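Local coordinates for lipase aflb (Neosartorya fumigata, PDB 6IDY), which probably hydrolyses ester bonds of lipid substrates, as a calcium-binding fungal lipase of the alpha/beta-hydrolase fold, at residues Ala372-Asp376 against Asp385-Leu389; Gly174-Tyr178 against Val229-Ser233. One frame throughout, in Å; residues are numbered along the deposited sequence.

Contact 1. Residues Ala372-Asp376 against Asp385-Leu389; sequences ALAVD and DPSRL
One carboxylate, that of Asp376 on helix 372-376, receives three N-H groups from segment 385-389. The result is a side-on bidentate salt bridge plus a backbone hydrogen bond, and it folds the loop back onto the helix it has just left. Arg388 NE donates to Asp376 OD1 at 2.9 Å, and Arg388 NH2 to Asp376 OD2 at 2.8 Å. The NH2 approach lies near the guanidinium plane. Asp376 is t at chi1, and Arg388 is m, t, m. Residues 386-388 form a 3-10 segment. Asp385, just before it, makes an Asx turn: its OD1 accepts from Ser387 N at 3.1 Å. Beside the polar group, Ala372 CB meets Leu389 CD1 at 3.8 Å, and Leu373 CD2 meets Pro386 CD at 3.9 Å. The nearest CA pairs are Ala372-Leu389, 7.4 Å, and Leu373-Asp385, 6.6 Å. The contact closes the base of the helix end and loop that supply calcium ligands Ala377, His380 and Gly382; Asp255 completes the site. The third donor is Asp385 N, 2.7 Å from Asp376 OD2.

Contact 2. Residues Gly174-Tyr178 against Val229-Ser233; sequences GTTYY and VLSWS
Helix 174-178 packs across strand 229-232 of the central sheet of an alpha/beta hydrolase, with a crossing angle of 100° and a closest axis approach of 11.0 Å. The nearest CA pair is Thr176-Trp232, 9.1 Å. The strand is extended up to Trp232. Ser233 then turns to phi/psi 54/-125, the strained conformation of a nucleophile elbow.

Apolar packing carries the contact. Leu230 and Trp232 both point their CA-to-CB bonds toward the helix, and Ser231 between them points away. Tyr177, m at chi1, leaves the helix sideways and extends its ring to the strand. Its CE1 lies 3.9 Å from Leu230 CD2, and its CZ lies 4.4 Å from Trp232 CB. Thr176, also m, places CG2 3.9 Å from CE3 of the Trp232 indole. Trp232 is t at chi1 with chi2 near 56°.

Polar groups meet without bonding across the two segments. Tyr177 OH is 3.3 Å from Trp232 N, but the angle is poor. That hydroxyl is hydrogen-bonded to Val166 O on the neighbouring strand. Thr176 OG1 bonds to Pro172 O, and Trp232 NE1 to His361 O.

His361 NE2 also pairs with Ser233 OG, consistent with the serine-histidine pair of a lipase active site, Ser233 being the likely nucleophile. The contact itself is buried and held by van der Waals packing. Its polar side-chain ends find their partners beyond the two segments, so the helix covers the strand leading to the elbow without a direct hydrogen bond.

In the fold
The contacts come in series along the chain, contact 2 closing before contact 1 opens. Their centres are 20 Å apart, yet their nearest atoms are about 4 Å apart without touching. The centre of contact 2 is about 5 Å from the centre of the chain, on inner strand 227-232. Contact 1 lies towards the periphery, where Leu373 and Pro386 touch Asn344 on edge strand 341-345. Phe181 is touched by both, by Leu230 of contact 2 and Ala374 of contact 1. Val229 pairs through its backbone with Asp255, a calcium ligand; the other ligands follow segment 372-376. Strand 253-259 and the calcium ion thus connect the probable catalytic core to the end of helix 368-379 and the loop after it.

Contact 1. Residues Ala372-Asp376 against Asp385-Leu389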
loop_
_atom_site.group_PDB
_atom_site.type_symbol
_atom_site.label_atom_id
_atom_site.label_comp_id
_atom_site.label_asym_id
_atom_site.label_seq_id
_atom_site.Cartn_x
_atom_site.Cartn_y
_atom_site.Cartn_z
ATOM N N ALA A 372 9.950 9.249 -9.837
ATOM C CA ALA A 372 10.690 9.312 -11.097
ATOM C C ALA A 372 10.680 7.944 -11.794
ATOM O O ALA A 372 10.543 7.884 -13.014
ATOM C CB ALA A 372 12.114 9.782 -10.849
ATOM N N LEU A 373 10.752 6.848 -11.012
ATOM C CA LEU A 373 10.695 5.492 -11.555
ATOM C C LEU A 373 9.294 5.148 -12.036
ATOM O O LEU A 373 9.159 4.494 -13.069
ATOM C CB LEU A 373 11.189 4.459 -10.535
ATOM C CG LEU A 373 12.702 4.407 -10.322
ATOM C CD1 LEU A 373 13.021 3.771 -9.007
ATOM C CD2 LEU A 373 13.426 3.717 -11.492
ATOM N N ALA A 374 8.253 5.604 -11.303
ATOM C CA ALA A 374 6.855 5.379 -11.680
ATOM C C ALA A 374 6.562 6.058 -13.030
ATOM O O ALA A 374 5.975 5.434 -13.905
ATOM C CB ALA A 374 5.924 5.914 -10.600
ATOM N N VAL A 375 7.021 7.314 -13.200
ATOM C CA VAL A 375 6.865 8.136 -14.409
ATOM C C VAL A 375 7.618 7.481 -15.572
ATOM O O VAL A 375 7.048 7.310 -16.652
ATOM C CB VAL A 375 7.292 9.612 -14.154
ATOM C CG1 VAL A 375 7.367 10.420 -15.451
ATOM C CG2 VAL A 375 6.355 10.281 -13.164
ATOM N N ASP A 376 8.872 7.069 -15.333
ATOM C CA ASP A 376 9.690 6.391 -16.338
ATOM C C ASP A 376 9.066 5.049 -16.778
ATOM O O ASP A 376 9.083 4.748 -17.972
ATOM C CB ASP A 376 11.131 6.214 -15.838
ATOM C CG ASP A 376 12.012 5.491 -16.822
ATOM O OD1 ASP A 376 12.547 6.155 -17.741
ATOM O OD2 ASP A 376 12.144 4.264 -16.695
ATOM N N ASP A 385 13.423 2.322 -15.282
ATOM C CA ASP A 385 14.857 2.100 -15.407
ATOM C C ASP A 385 15.631 3.287 -14.827
ATOM O O ASP A 385 15.565 4.378 -15.404
ATOM C CB ASP A 385 15.224 1.870 -16.888
ATOM C CG ASP A 385 16.632 1.359 -17.164
ATOM O OD1 ASP A 385 17.498 1.470 -16.269
ATOM O OD2 ASP A 385 16.867 0.853 -18.274
ATOM N N PRO A 386 16.392 3.095 -13.714
ATOM C CA PRO A 386 17.144 4.228 -13.138
ATOM C C PRO A 386 18.230 4.804 -14.053
ATOM O O PRO A 386 18.598 5.976 -13.892
ATOM C CB PRO A 386 17.719 3.668 -11.834
ATOM C CG PRO A 386 17.693 2.199 -11.988
ATOM C CD PRO A 386 16.559 1.864 -12.910
ATOM N N SER A 387 18.713 4.005 -15.035
ATOM C CA SER A 387 19.737 4.446 -15.990
ATOM C C SER A 387 19.200 5.493 -16.987
ATOM O O SER A 387 19.998 6.188 -17.618
ATOM C CB SER A 387 20.361 3.257 -16.717
ATOM O OG SER A 387 19.497 2.728 -17.708
ATOM N N ARG A 388 17.857 5.618 -17.111
ATOM C CA ARG A 388 17.202 6.598 -17.991
ATOM C C ARG A 388 16.904 7.892 -17.246
ATOM O O ARG A 388 16.425 8.855 -17.846
ATOM C CB ARG A 388 15.897 6.036 -18.567
ATOM C CG ARG A 388 16.072 5.020 -19.690
ATOM C CD ARG A 388 14.768 4.808 -20.442
ATOM N NE ARG A 388 13.720 4.231 -19.590
ATOM C CZ ARG A 388 13.274 2.982 -19.678
ATOM N NH1 ARG A 388 13.768 2.155 -20.590
ATOM N NH2 ARG A 388 12.323 2.552 -18.864
ATOM N N LEU A 389 17.176 7.921 -15.939
ATOM C CA LEU A 389 16.912 9.093 -15.107
ATOM C C LEU A 389 18.156 9.933 -14.862
ATOM O O LEU A 389 19.268 9.404 -14.838
ATOM C CB LEU A 389 16.312 8.669 -13.744
ATOM C CG LEU A 389 15.010 7.856 -13.738
ATOM C CD1 LEU A 389 14.675 7.399 -12.326
ATOM C CD2 LEU A 389 13.846 8.652 -14.314
#

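Contact 2. Residues Gly174-Tyr178 against Val229-Ser233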
loop_
_atom_site.group_PDB
_atom_site.type_symbol
_atom_site.label_atom_id
_atom_site.label_comp_id
_atom_site.label_asym_id
_atom_site.label_seq_id
_atom_site.Cartn_x
_atom_site.Cartn_y
_atom_site.Cartn_z
ATOM N N GLY A 174 -8.331 5.436 -0.463
ATOM C CA GLY A 174 -8.721 6.834 -0.582
ATOM C C GLY A 174 -7.853 7.777 0.212
ATOM O O GLY A 174 -7.261 8.694 -0.363
ATOM N N THR A 175 -7.737 7.531 1.530
ATOM C CA THR A 175 -6.910 8.358 2.406
ATOM C C THR A 175 -5.423 8.176 2.091
ATOM O O THR A 175 -4.715 9.181 1.996
ATOM C CB THR A 175 -7.260 8.157 3.889
ATOM O OG1 THR A 175 -8.621 8.543 4.082
ATOM C CG2 THR A 175 -6.397 9.009 4.802
ATOM N N THR A 176 -4.965 6.917 1.913
ATOM C CA THR A 176 -3.577 6.569 1.584
ATOM C C THR A 176 -3.022 7.384 0.418
ATOM O O THR A 176 -1.981 8.036 0.554
ATOM C CB THR A 176 -3.456 5.071 1.280
ATOM O OG1 THR A 176 -3.787 4.353 2.457
ATOM C CG2 THR A 176 -2.051 4.657 0.771
ATOM N N TYR A 177 -3.732 7.355 -0.707
ATOM C CA TYR A 177 -3.281 7.988 -1.937
ATOM C C TYR A 177 -3.608 9.470 -2.055
ATOM O O TYR A 177 -3.013 10.140 -2.890
ATOM C CB TYR A 177 -3.795 7.193 -3.130
ATOM C CG TYR A 177 -3.076 5.865 -3.228
ATOM C CD1 TYR A 177 -1.719 5.805 -3.536
ATOM C CD2 TYR A 177 -3.738 4.670 -2.956
ATOM C CE1 TYR A 177 -1.042 4.591 -3.594
ATOM C CE2 TYR A 177 -3.071 3.444 -3.024
ATOM C CZ TYR A 177 -1.726 3.412 -3.359
ATOM O OH TYR A 177 -1.060 2.222 -3.477
ATOM N N TYR A 178 -4.478 9.997 -1.184
ATOM C CA TYR A 178 -4.824 11.417 -1.142
ATOM C C TYR A 178 -3.539 12.254 -0.957
ATOM O O TYR A 178 -3.382 13.289 -1.603
ATOM C CB TYR A 178 -5.825 11.673 0.008
ATOM C CG TYR A 178 -6.221 13.119 0.206
ATOM C CD1 TYR A 178 -7.314 13.660 -0.461
ATOM C CD2 TYR A 178 -5.532 13.934 1.101
ATOM C CE1 TYR A 178 -7.694 14.990 -0.270
ATOM C CE2 TYR A 178 -5.899 15.266 1.300
ATOM C CZ TYR A 178 -6.977 15.791 0.605
ATOM O OH TYR A 178 -7.349 17.098 0.806
ATOM N N VAL A 229 -1.009 -0.741 -12.727
ATOM C CA VAL A 229 -1.362 -0.928 -11.328
ATOM C C VAL A 229 -0.227 -0.334 -10.500
ATOM O O VAL A 229 0.939 -0.633 -10.763
ATOM C CB VAL A 229 -1.587 -2.429 -10.962
ATOM C CG1 VAL A 229 -1.818 -2.600 -9.467
ATOM C CG2 VAL A 229 -2.741 -3.051 -11.764
ATOM N N LEU A 230 -0.565 0.502 -9.509
ATOM C CA LEU A 230 0.419 1.014 -8.566
ATOM C C LEU A 230 -0.063 0.545 -7.203
ATOM O O LEU A 230 -1.190 0.841 -6.807
ATOM C CB LEU A 230 0.595 2.541 -8.623
ATOM C CG LEU A 230 1.816 3.088 -7.863
ATOM C CD1 LEU A 230 2.384 4.294 -8.564
ATOM C CD2 LEU A 230 1.466 3.439 -6.416
ATOM N N SER A 231 0.771 -0.230 -6.515
ATOM C CA SER A 231 0.408 -0.782 -5.223
ATOM C C SER A 231 1.335 -0.316 -4.105
ATOM O O SER A 231 2.447 0.136 -4.368
ATOM C CB SER A 231 0.380 -2.307 -5.302
ATOM O OG SER A 231 1.684 -2.865 -5.274
ATOM N N TRP A 232 0.859 -0.420 -2.860
ATOM C CA TRP A 232 1.623 -0.117 -1.663
ATOM C C TRP A 232 1.505 -1.285 -0.700
ATOM O O TRP A 232 0.417 -1.832 -0.549
ATOM C CB TRP A 232 1.157 1.190 -0.975
ATOM C CG TRP A 232 1.902 1.486 0.302
ATOM C CD1 TRP A 232 3.254 1.614 0.450
ATOM C CD2 TRP A 232 1.338 1.641 1.613
ATOM N NE1 TRP A 232 3.567 1.837 1.773
ATOM C CE2 TRP A 232 2.410 1.856 2.509
ATOM C CE3 TRP A 232 0.024 1.642 2.118
ATOM C CZ2 TRP A 232 2.210 2.071 3.882
ATOM C CZ3 TRP A 232 -0.172 1.849 3.477
ATOM C CH2 TRP A 232 0.911 2.072 4.341
ATOM N N SER A 233 2.630 -1.672 -0.061
ATOM C CA SER A 233 2.683 -2.694 0.985
ATOM C C SER A 233 2.050 -4.014 0.512
ATOM O O SER A 233 2.421 -4.515 -0.555
ATOM C CB SER A 233 2.003 -2.150 2.246
ATOM O OG SER A 233 2.122 -3.004 3.368
#